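Local coordinates for probable N-glycosylase/DNA lyase (PDB 3N0U), which belongs to the 8-oxoguanine DNA glycosylase family of helix-hairpin-helix proteins and has a largely helical fold, at residues I190-K193 with V194-F198. Residues are numbered along the deposited sequence; the frame is centred on the assembly and turned at random.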
loop_
_atom_site.group_PDB
_atom_site.type_symbol
_atom_site.label_atom_id
_atom_site.label_comp_id
_atom_site.label_asym_id
_atom_site.label_seq_id
_atom_site.Cartn_x
_atom_site.Cartn_y
_atom_site.Cartn_z
ATOM N N ILE A 190 15.502 -7.779 -2.936
ATOM C CA ILE A 190 16.030 -8.337 -1.696
ATOM C C ILE A 190 14.901 -8.926 -0.841
ATOM O O ILE A 190 14.984 -10.051 -0.349
ATOM C CB ILE A 190 16.757 -7.260 -0.881
ATOM C CG1 ILE A 190 18.033 -6.832 -1.605
ATOM C CG2 ILE A 190 17.075 -7.760 0.500
ATOM C CD1 ILE A 190 18.816 -5.719 -0.896
ATOM N N LEU A 191 13.836 -8.159 -0.660
ATOM C CA LEU A 191 12.717 -8.621 0.138
ATOM C C LEU A 191 11.970 -9.757 -0.549
ATOM O O LEU A 191 11.360 -10.577 0.131
ATOM C CB LEU A 191 11.751 -7.472 0.442
ATOM C CG LEU A 191 10.787 -7.706 1.611
ATOM C CD1 LEU A 191 11.531 -7.923 2.894
ATOM C CD2 LEU A 191 9.838 -6.519 1.772
ATOM N N ARG A 192 11.992 -9.795 -1.882
ATOM C CA ARG A 192 11.301 -10.859 -2.599
ATOM C C ARG A 192 11.956 -12.178 -2.274
ATOM O O ARG A 192 11.284 -13.186 -2.112
ATOM C CB ARG A 192 11.302 -10.653 -4.116
ATOM C CG ARG A 192 10.396 -11.646 -4.840
ATOM C CD ARG A 192 10.710 -11.794 -6.337
ATOM N NE ARG A 192 12.076 -12.273 -6.580
ATOM C CZ ARG A 192 12.510 -13.511 -6.346
ATOM N NH1 ARG A 192 11.696 -14.435 -5.849
ATOM N NH2 ARG A 192 13.775 -13.827 -6.605
ATOM N N LYS A 193 13.278 -12.178 -2.195
ATOM C CA LYS A 193 13.976 -13.416 -1.890
ATOM C C LYS A 193 13.645 -13.889 -0.475
ATOM O O LYS A 193 13.575 -15.085 -0.230
ATOM C CB LYS A 193 15.485 -13.269 -2.092
ATOM C CG LYS A 193 15.891 -13.087 -3.558
ATOM C CD LYS A 193 17.388 -12.799 -3.677
ATOM C CE LYS A 193 17.912 -13.040 -5.095
ATOM N NZ LYS A 193 17.922 -11.817 -5.943
ATOM N N VAL A 194 13.409 -12.957 0.446
ATOM C CA VAL A 194 13.022 -13.329 1.803
ATOM C C VAL A 194 11.609 -13.910 1.798
ATOM O O VAL A 194 11.340 -14.917 2.444
ATOM C CB VAL A 194 13.067 -12.134 2.762
ATOM C CG1 VAL A 194 12.678 -12.568 4.167
ATOM C CG2 VAL A 194 14.470 -11.500 2.759
ATOM N N ALA A 195 10.710 -13.279 1.048
ATOM C CA ALA A 195 9.350 -13.770 0.929
ATOM C C ALA A 195 9.352 -15.180 0.355
ATOM O O ALA A 195 8.635 -16.051 0.823
ATOM C CB ALA A 195 8.532 -12.844 0.051
ATOM N N GLU A 196 10.184 -15.400 -0.648
ATOM C CA GLU A 196 10.285 -16.706 -1.280
ATOM C C GLU A 196 10.804 -17.754 -0.303
ATOM O O GLU A 196 10.309 -18.884 -0.285
ATOM C CB GLU A 196 11.206 -16.619 -2.498
ATOM C CG GLU A 196 11.244 -17.864 -3.335
ATOM C CD GLU A 196 12.038 -17.654 -4.619
ATOM O OE1 GLU A 196 13.174 -17.125 -4.542
ATOM O OE2 GLU A 196 11.515 -17.996 -5.702
ATOM N N ALA A 197 11.768 -17.371 0.533
ATOM C CA ALA A 197 12.298 -18.280 1.559
ATOM C C ALA A 197 11.213 -18.696 2.548
ATOM O O ALA A 197 11.210 -19.814 3.053
ATOM C CB ALA A 197 13.462 -17.639 2.301
ATOM N N PHE A 198 10.290 -17.784 2.810
ATOM C CA PHE A 198 9.180 -18.030 3.717
ATOM C C PHE A 198 8.062 -18.813 3.014
ATOM O O PHE A 198 7.238 -19.436 3.662
ATOM C CB PHE A 198 8.683 -16.658 4.198
ATOM C CG PHE A 198 7.658 -16.693 5.297
ATOM C CD1 PHE A 198 8.008 -17.080 6.568
ATOM C CD2 PHE A 198 6.373 -16.256 5.067
ATOM C CE1 PHE A 198 7.062 -17.082 7.604
ATOM C CE2 PHE A 198 5.426 -16.248 6.079
ATOM C CZ PHE A 198 5.776 -16.643 7.357
HETATM O O HOH W 1 14.797 -17.095 -1.593
#
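Ile190 to Phe198 form the C-terminal turns of helix 181-198, where Ala195 N, Glu196 N and Ala197 N bond back to Leu191 O (2.9 Å), Arg192 O (2.9 Å) and Lys193 O (3.0 Å), the i to i+4 pattern of an alpha helix; the bond from Val194 N to Ile190 O is weak at 3.4 Å. One turn apart on the polar side, Arg192 and Glu196 run side by side in the same direction. Both first torsions place CG anti to the backbone N (chi1 -171° and -172°), but the arginine bends at chi3 while the glutamate stays extended. Arg192 NH1 thereby reaches Glu196 OE1 in a weak hydrogen bond (3.3 Å) within a salt bridge: the carboxylate comes to the guanidinium edge, the planes stand 87° apart, and one N-H makes the bond, without the paired coplanar contacts of a two-pronged bridge. A water donates to Lys193 O at 2.7 Å and weakly to Glu196 OE1, linking the carboxylate to its own helix backbone. Arg192 NH2 and Lys193 NZ both form salt bridges to Glu189 OE2, the stronger polar partner of Arg192. On the apolar side Leu191 CD1 lies 4.5 Å from Val194 CB. Leu191 packs against Val162 and Met166 of helix 160-168, Val194 against Met13 and Leu17 of helix 13-44, and both meet Phe205 of helix 202-214; the apolar side of this amphipathic helix end thus packs against three helices, while its charged side lies toward the surface.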